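PDB 7ANV: ancestral D-type dye decolorizing peroxidase from Geotrichum candidum, which probably uses hydrogen peroxide at a haem cofactor to oxidise dyes and other substrates. Local coordinates for residues A[7-12]-A[80-85]; A[101-106]-A[400-405]; A[247-252]-A[472-477]; A[364-369]-A[395-400]. All coordinates share one frame; numbering follows the deposited sequence.

In the fold
Interactions 3 and 4 belong to one antiparallel sheet: strand 247-256 pairs with 466-476 in interaction 3 and with 391-398 along its other edge, while 391-398 pairs with 366-372 in interaction 4. Their centres are about 9 Å apart. Interaction 1 ties the N-terminal loop to the other sheet and meets interaction 3, its centre about 9 Å away, through Gln9 to Pro477 and Phe84 to Phe475; Asp11 carries it to Tyr397 and Arg368 of interaction 4. Interaction 2 flanks the sheet, packing on Phe248 and Tyr473. The haem lies beside interaction 4, where Arg367 touches it. The side chain of Val250 is about 7 Å from the haem. That of Ile401 is about 10 Å from the haem.

Interaction 1: A[7-12]-A[80-85]; sequences NIQGDI and VNIAFS
Gln9 and Ile82 are joined by a pair of hydrogen bonds in which a side-chain amide does the work of a backbone. Gln9 OE1 accepts from Ile82 N at 2.9 Å, through a lone pair in its carbonyl plane. On the other corner of the same flat group, Gln9 NE2 donates to Ile82 O, also at 2.9 Å. Glutamine suits the place because donor and acceptor sit side by side on an extended chain, with CG anti to the carbonyl carbon (chi1 -73°). NE2 also donates to Pro477 O, so the amide spans two parts of the fold. An alanine here would probably leave Ile82 N and Ile82 O without these mates in a buried place and open a gap beside Asn81.

Strand 78-84 is an outermost strand of the four-stranded antiparallel sheet of the N-terminal ferredoxin-like (dimeric alpha+beta barrel) domain, and the 7-12 loop meets it at Asn81 and Ile82.

The second polar link runs the opposite way, from loop backbone to strand side chain. Asp11 N donates to Asn81 OD1 at 2.9 Å, tilted 29° from the carbonyl plane. Asn81 ND2 turns back to its own strand and meets Val80 O at 2.8 Å, nearly straight at 172°, which, with the OD1 bond, helps to fix the rotation of the amide. The carboxylate of Asp11 leads off to Tyr397 OH and Leu16 N.

Where no hydrogen bond forms, the side chains still touch: those of Gln9 and Asn81 slide past one another in opposite directions, bringing Gln9 OE1 within 3.0 Å of Asn81 CB. Asp11 CB rests 3.2 Å from Asn81 OD1.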
# COMPACT_ATOMS: atom_id res chain seq x y z
N ASN A 7 13.46 18.86 -3.08
CA ASN A 7 12.48 19.07 -4.17
C ASN A 7 11.39 18.00 -4.18
O ASN A 7 10.46 18.10 -5.01
CB ASN A 7 13.19 19.16 -5.52
CG ASN A 7 12.31 19.82 -6.57
OD1 ASN A 7 11.66 20.80 -6.30
ND2 ASN A 7 12.30 19.23 -7.73
N ILE A 8 11.51 16.97 -3.35
CA ILE A 8 10.67 15.76 -3.42
C ILE A 8 9.77 15.80 -2.20
O ILE A 8 10.29 16.01 -1.09
CB ILE A 8 11.56 14.49 -3.46
CG1 ILE A 8 12.41 14.45 -4.73
CG2 ILE A 8 10.74 13.24 -3.31
CD1 ILE A 8 13.60 13.49 -4.64
N GLN A 9 8.49 15.62 -2.38
CA GLN A 9 7.57 15.52 -1.24
C GLN A 9 7.92 14.33 -0.34
O GLN A 9 8.10 13.21 -0.85
CB GLN A 9 6.12 15.49 -1.73
CG GLN A 9 5.64 16.84 -2.24
CD GLN A 9 4.13 16.89 -2.26
OE1 GLN A 9 3.47 16.81 -1.22
NE2 GLN A 9 3.57 16.99 -3.45
N GLY A 10 7.96 14.55 0.98
CA GLY A 10 8.57 13.63 1.95
C GLY A 10 7.82 12.34 2.19
O GLY A 10 8.39 11.46 2.84
N ASP A 11 6.58 12.17 1.75
CA ASP A 11 5.95 10.83 1.91
C ASP A 11 6.52 9.84 0.90
O ASP A 11 6.39 8.63 1.11
CB ASP A 11 4.44 10.85 1.75
CG ASP A 11 3.76 9.75 2.54
OD1 ASP A 11 4.24 9.42 3.66
OD2 ASP A 11 2.70 9.30 2.05
N ILE A 12 7.11 10.34 -0.20
CA ILE A 12 7.55 9.49 -1.33
C ILE A 12 8.83 8.75 -0.92
O ILE A 12 8.82 7.50 -0.83
CB ILE A 12 7.73 10.31 -2.62
CG1 ILE A 12 6.45 11.04 -3.05
CG2 ILE A 12 8.26 9.41 -3.75
CD1 ILE A 12 6.66 12.14 -4.06
N VAL A 80 3.22 17.32 6.01
CA VAL A 80 2.13 17.73 5.07
C VAL A 80 2.58 17.43 3.66
O VAL A 80 3.65 17.87 3.28
CB VAL A 80 1.77 19.22 5.18
CG1 VAL A 80 0.60 19.57 4.24
CG2 VAL A 80 1.45 19.58 6.61
N ASN A 81 1.75 16.71 2.89
CA ASN A 81 1.97 16.53 1.44
C ASN A 81 0.63 16.80 0.75
O ASN A 81 -0.44 16.81 1.40
CB ASN A 81 2.46 15.11 1.09
CG ASN A 81 3.95 14.83 1.21
OD1 ASN A 81 4.42 13.83 0.67
ND2 ASN A 81 4.70 15.68 1.86
N ILE A 82 0.70 16.99 -0.55
CA ILE A 82 -0.49 17.24 -1.38
C ILE A 82 -0.35 16.52 -2.71
O ILE A 82 0.75 16.51 -3.31
CB ILE A 82 -0.74 18.75 -1.57
CG1 ILE A 82 -2.11 19.00 -2.20
CG2 ILE A 82 0.41 19.43 -2.32
CD1 ILE A 82 -2.56 20.44 -2.18
N ALA A 83 -1.48 16.02 -3.22
CA ALA A 83 -1.50 15.27 -4.49
C ALA A 83 -2.81 15.61 -5.20
O ALA A 83 -3.81 15.90 -4.53
CB ALA A 83 -1.33 13.78 -4.28
N PHE A 84 -2.79 15.48 -6.51
CA PHE A 84 -3.87 15.91 -7.42
C PHE A 84 -4.31 14.72 -8.25
O PHE A 84 -3.48 14.00 -8.78
CB PHE A 84 -3.39 17.06 -8.31
CG PHE A 84 -3.09 18.30 -7.53
CD1 PHE A 84 -4.08 19.20 -7.24
CD2 PHE A 84 -1.81 18.55 -7.06
CE1 PHE A 84 -3.82 20.33 -6.49
CE2 PHE A 84 -1.56 19.65 -6.27
CZ PHE A 84 -2.56 20.56 -6.02
N SER A 85 -5.62 14.59 -8.45
CA SER A 85 -6.20 13.62 -9.42
C SER A 85 -6.15 14.26 -10.81
O SER A 85 -6.04 15.52 -10.91
CB SER A 85 -7.61 13.27 -9.01
OG SER A 85 -8.43 14.41 -9.20

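Interaction 2: A[101-106]-A[400-405]; sequences DTAFKA and NIENGF
Asp101 meets Glu402 through its methylene: Asp101 CB lies 3.2 Å from Glu402 OE1, and the two side chains cross at about a right angle. The carboxylate of Asp101 swings back, CG anti to the backbone N (chi1 -158°), so that OD1 accepts from Thr102 N at 2.6 Å. Even so, Asp101 OD1 and Glu402 OE1 are 4.3 Å apart, a proximity of like charges that the N-H groups of the helix start probably ease. Ala103 makes the direct link. Its N donates to Glu402 OE1 at 2.8 Å, approaching from above the carboxylate plane, and its small CB lets the acid come close while resting 3.8 Å from Ile401 CG2. Phe104 adds CB against Ile401 CD1 at 4.3 Å, its ring leading away to meet Phe248 edge-to-face. A water joins the two segments, accepting from Asp101 N and Phe104 N and donating to Glu402 OE2 at 2.9 Å. Glu402 bends at chi2 (90°) to lay its carboxylate here. The arrangement is that of an acid placed at a helix N-terminus, where the first backbone N-H groups have no carbonyl of a preceding turn to bond to; it joins helix 102-106 to the loop leading into helix 405-413, whose Phe405 lines the haem pocket.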
# COMPACT_ATOMS: atom_id res chain seq x y z
N ASP A 101 -0.39 7.45 -17.77
CA ASP A 101 -0.98 6.70 -18.91
C ASP A 101 -2.44 6.56 -18.53
O ASP A 101 -2.89 7.41 -17.66
CB ASP A 101 -0.22 5.41 -19.29
CG ASP A 101 -0.45 4.94 -20.71
OD1 ASP A 101 -1.54 5.27 -21.26
OD2 ASP A 101 0.46 4.28 -21.31
N THR A 102 -3.14 5.66 -19.21
CA THR A 102 -4.60 5.55 -19.13
C THR A 102 -4.94 5.52 -17.65
O THR A 102 -5.94 6.12 -17.30
CB THR A 102 -5.13 4.38 -19.99
OG1 THR A 102 -4.73 4.77 -21.30
CG2 THR A 102 -6.64 4.20 -19.92
N ALA A 103 -4.14 4.89 -16.77
CA ALA A 103 -4.68 4.62 -15.41
C ALA A 103 -4.98 5.94 -14.70
O ALA A 103 -6.07 6.10 -14.16
CB ALA A 103 -3.79 3.74 -14.58
N PHE A 104 -4.00 6.83 -14.60
CA PHE A 104 -4.17 8.10 -13.88
C PHE A 104 -5.27 8.91 -14.56
O PHE A 104 -6.14 9.50 -13.90
CB PHE A 104 -2.85 8.87 -13.87
CG PHE A 104 -2.97 10.26 -13.31
CD1 PHE A 104 -3.07 10.51 -11.95
CD2 PHE A 104 -2.98 11.35 -14.17
CE1 PHE A 104 -3.15 11.79 -11.45
CE2 PHE A 104 -3.05 12.64 -13.67
CZ PHE A 104 -3.15 12.86 -12.31
N LYS A 105 -5.23 8.96 -15.90
CA LYS A 105 -6.18 9.82 -16.65
C LYS A 105 -7.60 9.31 -16.47
O LYS A 105 -8.52 10.13 -16.37
CB LYS A 105 -5.78 9.90 -18.13
CG LYS A 105 -4.50 10.69 -18.37
CD LYS A 105 -3.97 10.60 -19.81
CE LYS A 105 -2.69 11.39 -20.01
NZ LYS A 105 -1.71 10.65 -20.85
N ALA A 106 -7.80 8.00 -16.40
CA ALA A 106 -9.14 7.39 -16.38
C ALA A 106 -9.75 7.45 -14.96
O ALA A 106 -11.01 7.49 -14.87
CB ALA A 106 -9.08 5.98 -16.92
N ASN A 400 4.86 4.79 -12.37
CA ASN A 400 3.99 4.21 -13.42
C ASN A 400 2.95 3.31 -12.76
O ASN A 400 3.30 2.19 -12.31
CB ASN A 400 4.92 3.46 -14.37
CG ASN A 400 4.25 3.08 -15.65
OD1 ASN A 400 3.26 2.34 -15.62
ND2 ASN A 400 4.80 3.57 -16.75
N ILE A 401 1.70 3.77 -12.71
CA ILE A 401 0.64 3.03 -11.97
C ILE A 401 0.44 1.67 -12.65
O ILE A 401 0.26 0.65 -11.94
CB ILE A 401 -0.66 3.86 -11.90
CG1 ILE A 401 -0.49 5.10 -11.01
CG2 ILE A 401 -1.81 3.00 -11.39
CD1 ILE A 401 -1.70 5.93 -10.96
N GLU A 402 0.54 1.63 -13.99
CA GLU A 402 0.33 0.37 -14.77
C GLU A 402 1.37 -0.67 -14.40
O GLU A 402 1.07 -1.85 -14.38
CB GLU A 402 0.43 0.68 -16.26
CG GLU A 402 -0.84 1.37 -16.72
CD GLU A 402 -0.93 2.89 -16.70
OE1 GLU A 402 -1.83 3.42 -17.44
OE2 GLU A 402 -0.16 3.55 -15.94
N ASN A 403 2.58 -0.23 -14.11
CA ASN A 403 3.71 -1.15 -13.84
C ASN A 403 3.72 -1.61 -12.39
O ASN A 403 4.28 -2.69 -12.12
CB ASN A 403 5.06 -0.50 -14.15
CG ASN A 403 5.32 -0.37 -15.63
OD1 ASN A 403 4.61 -0.95 -16.44
ND2 ASN A 403 6.34 0.41 -15.99
N GLY A 404 3.22 -0.76 -11.48
CA GLY A 404 3.23 -0.98 -10.03
C GLY A 404 1.93 -1.51 -9.50
O GLY A 404 1.60 -2.69 -9.79
N PHE A 405 1.20 -0.69 -8.76
CA PHE A 405 -0.07 -1.08 -8.10
C PHE A 405 -0.93 -1.95 -9.04
O PHE A 405 -1.39 -3.02 -8.63
CB PHE A 405 -0.87 0.14 -7.65
CG PHE A 405 -2.25 -0.25 -7.21
CD1 PHE A 405 -2.46 -0.90 -6.01
CD2 PHE A 405 -3.34 0.00 -8.01
CE1 PHE A 405 -3.73 -1.26 -5.61
CE2 PHE A 405 -4.61 -0.33 -7.58
CZ PHE A 405 -4.81 -0.99 -6.40
O HOH W 1 -1.28 6.12 -15.23

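Interaction 3: A[247-252]-A[472-477]; sequences SFLVFR and EYFFSP
Phe474 and Leu249 form the middle of this antiparallel strand pairing, as a hydrogen-bonded pair whose side chains lie side by side and point the same way. Leu249 N donates to Phe474 O at 2.8 Å and Phe474 N returns a bond to Leu249 O at 2.9 Å. Phe474 O also receives a CA-H contact from Phe248 CA at 3.2 Å, which adds a weaker C-H contact to the N-H bond on that carbonyl. The Phe474 ring, CG anti to the carbonyl carbon (chi1 -56°), presents its edge to Leu249 O and to Phe251 CB, the latter 4.0 Å from Phe474 CE1. One face of the ring is covered by Glu472 CG. Leucine fits beside it: CB touches Phe474 CB, CD2 approaches the ring at CD1, and CD1 turns toward Ser476 OG.

Ser247 pairs with Ser476 in the next hydrogen-bonded position. Ser476 N meets Ser247 O at 2.8 Å, and Ser247 N answers to Ser476 O. Ser247 OG finds its partner in Ile225 O.

The other face of the sheet carries Phe248 and Phe475, whose rings make a tilted edge-to-face contact, centroids 5.0 Å apart and planes at 54°, with Phe475 CD1 over the centre of the Phe248 ring. Val250 CG1 lies at the edge of Tyr473, 3.8 Å from CE1.

Strands 247-256 and 466-476 are first and last in a four-stranded sheet of ferredoxin-like order, the second of the DyP fold, with 466-476 outermost and 391-398 flanking 247-256. On the Leu249 face Ala83 of strand 78-84 packs against Phe474, and Phe251 meets Tyr23 and Phe25 of strand 20-28. On the Val250 face stand Phe405 and Gln406 of helix 405-413.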
# COMPACT_ATOMS: atom_id res chain seq x y z
N SER A 247 5.59 11.74 -8.05
CA SER A 247 5.29 10.30 -8.00
C SER A 247 3.77 10.15 -8.00
O SER A 247 3.03 11.03 -7.42
CB SER A 247 5.93 9.65 -6.81
OG SER A 247 5.78 8.23 -6.87
N PHE A 248 3.27 9.04 -8.57
CA PHE A 248 1.82 8.72 -8.51
C PHE A 248 1.51 8.04 -7.18
O PHE A 248 2.20 7.08 -6.76
CB PHE A 248 1.42 7.85 -9.69
CG PHE A 248 1.53 8.59 -10.99
CD1 PHE A 248 0.48 9.37 -11.42
CD2 PHE A 248 2.67 8.48 -11.78
CE1 PHE A 248 0.57 10.11 -12.59
CE2 PHE A 248 2.75 9.20 -12.96
CZ PHE A 248 1.69 9.97 -13.39
N LEU A 249 0.50 8.61 -6.51
CA LEU A 249 -0.03 8.17 -5.22
C LEU A 249 -1.29 7.37 -5.49
O LEU A 249 -2.29 7.96 -5.87
CB LEU A 249 -0.33 9.42 -4.39
CG LEU A 249 -0.63 9.25 -2.90
CD1 LEU A 249 -0.64 10.60 -2.21
CD2 LEU A 249 -1.92 8.51 -2.60
N VAL A 250 -1.27 6.09 -5.21
CA VAL A 250 -2.48 5.23 -5.23
C VAL A 250 -3.04 5.20 -3.81
O VAL A 250 -2.33 4.75 -2.91
CB VAL A 250 -2.16 3.81 -5.72
CG1 VAL A 250 -3.40 2.94 -5.55
CG2 VAL A 250 -1.62 3.81 -7.15
N PHE A 251 -4.31 5.58 -3.67
CA PHE A 251 -5.05 5.46 -2.41
C PHE A 251 -6.14 4.39 -2.54
O PHE A 251 -6.93 4.48 -3.45
CB PHE A 251 -5.60 6.83 -1.98
CG PHE A 251 -6.23 6.79 -0.61
CD1 PHE A 251 -7.54 6.36 -0.45
CD2 PHE A 251 -5.53 7.21 0.52
CE1 PHE A 251 -8.11 6.29 0.82
CE2 PHE A 251 -6.09 7.12 1.79
CZ PHE A 251 -7.38 6.67 1.93
N ARG A 252 -6.19 3.46 -1.60
CA ARG A 252 -7.30 2.51 -1.46
C ARG A 252 -7.72 2.40 0.00
O ARG A 252 -6.88 2.13 0.85
CB ARG A 252 -6.89 1.11 -1.93
CG ARG A 252 -6.35 1.03 -3.33
CD ARG A 252 -7.42 0.77 -4.34
NE ARG A 252 -7.88 -0.62 -4.30
CZ ARG A 252 -9.02 -1.08 -4.82
NH1 ARG A 252 -9.94 -0.28 -5.33
NH2 ARG A 252 -9.23 -2.40 -4.81
N GLU A 472 -8.65 6.59 -5.15
CA GLU A 472 -8.35 7.36 -6.36
C GLU A 472 -6.86 7.29 -6.66
O GLU A 472 -6.03 6.94 -5.78
CB GLU A 472 -8.91 8.78 -6.16
CG GLU A 472 -8.76 9.63 -7.40
CD GLU A 472 -9.39 9.05 -8.67
OE1 GLU A 472 -10.52 9.49 -9.01
OE2 GLU A 472 -8.77 8.18 -9.33
N TYR A 473 -6.53 7.59 -7.90
CA TYR A 473 -5.15 7.73 -8.41
C TYR A 473 -4.78 9.21 -8.48
O TYR A 473 -5.49 10.01 -9.07
CB TYR A 473 -5.07 7.11 -9.81
CG TYR A 473 -5.35 5.63 -9.85
CD1 TYR A 473 -5.05 4.79 -8.78
CD2 TYR A 473 -5.91 5.06 -10.97
CE1 TYR A 473 -5.26 3.43 -8.85
CE2 TYR A 473 -6.13 3.70 -11.06
CZ TYR A 473 -5.84 2.88 -9.99
OH TYR A 473 -6.11 1.54 -10.06
N PHE A 474 -3.69 9.56 -7.79
CA PHE A 474 -3.25 10.96 -7.66
C PHE A 474 -1.80 11.06 -8.13
O PHE A 474 -1.11 10.04 -8.30
CB PHE A 474 -3.35 11.45 -6.21
CG PHE A 474 -4.69 11.34 -5.54
CD1 PHE A 474 -5.04 10.22 -4.81
CD2 PHE A 474 -5.58 12.39 -5.60
CE1 PHE A 474 -6.27 10.16 -4.18
CE2 PHE A 474 -6.81 12.35 -4.97
CZ PHE A 474 -7.16 11.22 -4.28
N PHE A 475 -1.37 12.31 -8.27
CA PHE A 475 0.02 12.71 -8.57
C PHE A 475 0.50 13.73 -7.53
O PHE A 475 -0.13 14.78 -7.38
CB PHE A 475 0.12 13.26 -9.97
CG PHE A 475 1.54 13.60 -10.36
CD1 PHE A 475 2.45 12.60 -10.59
CD2 PHE A 475 1.94 14.92 -10.50
CE1 PHE A 475 3.76 12.90 -10.93
CE2 PHE A 475 3.24 15.21 -10.87
CZ PHE A 475 4.14 14.22 -11.06
N SER A 476 1.59 13.38 -6.83
CA SER A 476 2.29 14.22 -5.83
C SER A 476 3.38 14.97 -6.57
O SER A 476 4.40 14.36 -6.88
CB SER A 476 2.92 13.41 -4.76
OG SER A 476 1.93 12.81 -3.95
N PRO A 477 3.21 16.28 -6.88
CA PRO A 477 4.23 16.98 -7.63
C PRO A 477 5.46 17.31 -6.79
O PRO A 477 5.42 17.29 -5.57
CB PRO A 477 3.57 18.29 -8.08
CG PRO A 477 2.11 18.05 -7.87
CD PRO A 477 2.03 17.12 -6.67

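Interaction 4: A[364-369]-A[395-400]; sequences RIIRRG and VCYQSN. With HEM (protoporphyrin IX containing Fe), chain B; OXY (oxygen molecule), chain K.
Ile366 and Tyr397 close the tight part of the contact as a hydrogen-bonded antiparallel pair. Tyr397 N reaches Ile366 O at 2.8 Å and Ile366 N reaches Tyr397 O at 3.1 Å; Arg368 N to Val395 O continues the ladder. Cys396 CA also makes a C-H...O contact with Ile366 O at 3.0 Å. Beside them Ile365 CD1 packs on Cys396 CB at 3.8 Å, brought there by CG1 lying between the backbone N and the carbonyl carbon (chi1 63°). Arg368 CG fits against the edge of the Tyr397 ring, 3.7 Å from CE2, its aliphatic part serving the ring while its guanidinium goes to the backbone oxygens of Asp11 and Ile12. Tyr397 OH bonds to Asp11.

The looser side is the partly exposed end at Arg364, which makes no contact with the partner strand. Arg367 likewise lends it little surface, for its side chain runs to the haem. There HEM C4D lies 3.4 Å from the plane of the Arg367 guanidinium, toward its rim. NH2 of Arg367 donates to propionate atom HEM O2A at 2.8 Å, and NH1 makes a weak bond, 3.1 Å, to OXY O1 of an oxygen molecule, probably from the crystallisation liquor, that sits on the iron. Asp199 forms a salt bridge to NH1. A leucine in place of Arg367 would probably leave the propionate and Asp199 without this positive partner and the iron-bound oxygen without its N-H. The chemistry is consistent with a distal arginine that, as in related peroxidases, faces the site where peroxide meets iron.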
# COMPACT_ATOMS: atom_id res chain seq x y z
N ARG A 364 8.21 -2.55 -8.64
CA ARG A 364 8.34 -2.25 -7.20
C ARG A 364 7.53 -0.99 -6.85
O ARG A 364 7.46 -0.07 -7.68
CB ARG A 364 9.81 -2.09 -6.81
CG ARG A 364 10.65 -3.34 -7.08
CD ARG A 364 10.12 -4.56 -6.35
NE ARG A 364 10.07 -4.41 -4.91
CZ ARG A 364 11.10 -4.57 -4.09
NH1 ARG A 364 12.30 -4.88 -4.56
NH2 ARG A 364 10.96 -4.37 -2.79
N ILE A 365 6.97 -1.00 -5.66
CA ILE A 365 6.21 0.15 -5.09
C ILE A 365 6.76 0.49 -3.71
O ILE A 365 7.33 -0.39 -3.02
CB ILE A 365 4.71 -0.15 -5.06
CG1 ILE A 365 4.37 -1.32 -4.15
CG2 ILE A 365 4.20 -0.32 -6.49
CD1 ILE A 365 2.89 -1.53 -3.93
N ILE A 366 6.60 1.75 -3.33
CA ILE A 366 6.82 2.22 -1.94
C ILE A 366 5.46 2.33 -1.25
O ILE A 366 4.57 3.00 -1.80
CB ILE A 366 7.57 3.56 -1.97
CG1 ILE A 366 9.02 3.30 -2.34
CG2 ILE A 366 7.43 4.29 -0.65
CD1 ILE A 366 9.84 4.55 -2.42
N ARG A 367 5.32 1.69 -0.11
CA ARG A 367 4.05 1.64 0.64
C ARG A 367 4.12 2.60 1.83
O ARG A 367 5.14 2.62 2.53
CB ARG A 367 3.74 0.22 1.13
CG ARG A 367 3.50 -0.72 -0.05
CD ARG A 367 3.37 -2.18 0.32
NE ARG A 367 4.60 -2.61 0.97
CZ ARG A 367 4.72 -3.08 2.19
NH1 ARG A 367 3.67 -3.25 2.98
NH2 ARG A 367 5.91 -3.38 2.64
N ARG A 368 3.07 3.40 2.01
CA ARG A 368 3.04 4.42 3.09
C ARG A 368 1.67 4.43 3.75
O ARG A 368 1.23 5.56 4.18
CB ARG A 368 3.37 5.83 2.58
CG ARG A 368 4.75 5.96 1.98
CD ARG A 368 5.89 5.86 2.95
NE ARG A 368 7.11 6.15 2.22
CZ ARG A 368 8.28 5.59 2.43
NH1 ARG A 368 8.41 4.64 3.33
NH2 ARG A 368 9.30 5.90 1.67
N GLY A 369 1.05 3.27 3.85
CA GLY A 369 -0.33 3.23 4.37
C GLY A 369 -0.36 3.39 5.88
O GLY A 369 0.71 3.58 6.54
N VAL A 395 -1.63 3.16 0.79
CA VAL A 395 -1.03 4.20 -0.08
C VAL A 395 0.22 3.59 -0.70
O VAL A 395 1.05 3.06 0.06
CB VAL A 395 -0.73 5.50 0.69
CG1 VAL A 395 0.14 6.49 -0.09
CG2 VAL A 395 -2.02 6.18 1.12
N CYS A 396 0.41 3.74 -1.99
CA CYS A 396 1.70 3.38 -2.57
C CYS A 396 2.08 4.42 -3.60
O CYS A 396 1.19 5.07 -4.18
CB CYS A 396 1.72 1.94 -3.04
SG CYS A 396 0.80 1.63 -4.57
N TYR A 397 3.39 4.53 -3.79
CA TYR A 397 4.02 5.45 -4.75
C TYR A 397 4.78 4.66 -5.81
O TYR A 397 5.42 3.64 -5.52
CB TYR A 397 4.96 6.42 -4.02
CG TYR A 397 4.25 7.33 -3.06
CD1 TYR A 397 3.61 8.47 -3.54
CD2 TYR A 397 4.15 7.03 -1.71
CE1 TYR A 397 3.00 9.37 -2.68
CE2 TYR A 397 3.47 7.90 -0.85
CZ TYR A 397 2.90 9.06 -1.34
OH TYR A 397 2.23 9.92 -0.52
N GLN A 398 4.78 5.20 -7.02
CA GLN A 398 5.44 4.63 -8.22
C GLN A 398 5.43 5.69 -9.29
O GLN A 398 4.55 6.57 -9.30
CB GLN A 398 4.74 3.36 -8.71
CG GLN A 398 3.27 3.52 -9.10
CD GLN A 398 2.29 3.16 -8.02
OE1 GLN A 398 1.98 1.99 -7.80
NE2 GLN A 398 1.81 4.15 -7.30
N SER A 399 6.33 5.57 -10.25
CA SER A 399 6.34 6.48 -11.41
C SER A 399 5.30 6.04 -12.43
O SER A 399 5.01 6.84 -13.30
CB SER A 399 7.69 6.52 -12.06
OG SER A 399 8.07 5.22 -12.52
N ASN A 400 4.86 4.79 -12.37
CA ASN A 400 3.99 4.21 -13.42
C ASN A 400 2.95 3.31 -12.76
O ASN A 400 3.30 2.19 -12.31
CB ASN A 400 4.92 3.46 -14.37
CG ASN A 400 4.25 3.08 -15.65
OD1 ASN A 400 3.26 2.34 -15.62
ND2 ASN A 400 4.80 3.57 -16.75
CHA HEM B . 3.65 -6.57 2.30
CHB HEM B . -0.59 -6.81 4.64
CHC HEM B . -2.79 -4.72 0.79
CHD HEM B . 1.41 -4.89 -1.63
C1A HEM B . 2.68 -6.80 3.26
C2A HEM B . 2.92 -7.36 4.54
C3A HEM B . 1.74 -7.44 5.20
C4A HEM B . 0.74 -6.91 4.33
CMA HEM B . 1.50 -7.95 6.61
CAA HEM B . 4.26 -7.86 5.07
CBA HEM B . 5.21 -6.78 5.57
CGA HEM B . 6.34 -6.47 4.63
O1A HEM B . 6.95 -7.30 3.94
O2A HEM B . 6.69 -5.33 4.56
C1B HEM B . -1.55 -6.25 3.78
C2B HEM B . -2.92 -6.07 4.13
C3B HEM B . -3.55 -5.47 3.08
C4B HEM B . -2.51 -5.27 2.04
CMB HEM B . -3.58 -6.47 5.42
CAB HEM B . -4.95 -5.01 2.92
CBB HEM B . -5.80 -4.72 3.93
C1C HEM B . -1.84 -4.60 -0.24
C2C HEM B . -2.08 -4.15 -1.55
C3C HEM B . -0.88 -4.24 -2.23
C4C HEM B . 0.09 -4.73 -1.31
CMC HEM B . -3.42 -3.66 -2.08
CAC HEM B . -0.54 -3.93 -3.62
CBC HEM B . -1.44 -3.92 -4.59
C1D HEM B . 2.36 -5.31 -0.70
C2D HEM B . 3.78 -5.37 -1.07
C3D HEM B . 4.39 -5.86 0.03
C4D HEM B . 3.34 -6.09 1.04
CMD HEM B . 4.48 -4.98 -2.37
CAD HEM B . 5.88 -6.11 0.19
CBD HEM B . 6.32 -7.46 -0.39
CGD HEM B . 7.81 -7.62 -0.34
O1D HEM B . 8.24 -8.72 0.11
O2D HEM B . 8.59 -6.73 -0.77
NA HEM B . 1.32 -6.51 3.14
NB HEM B . -1.35 -5.75 2.55
NC HEM B . -0.52 -5.00 -0.12
ND HEM B . 2.11 -5.78 0.55
FE HEM B . 0.44 -5.83 1.51
O1 OXY K . 0.71 -3.71 2.19
O2 OXY K . 0.45 -2.49 2.43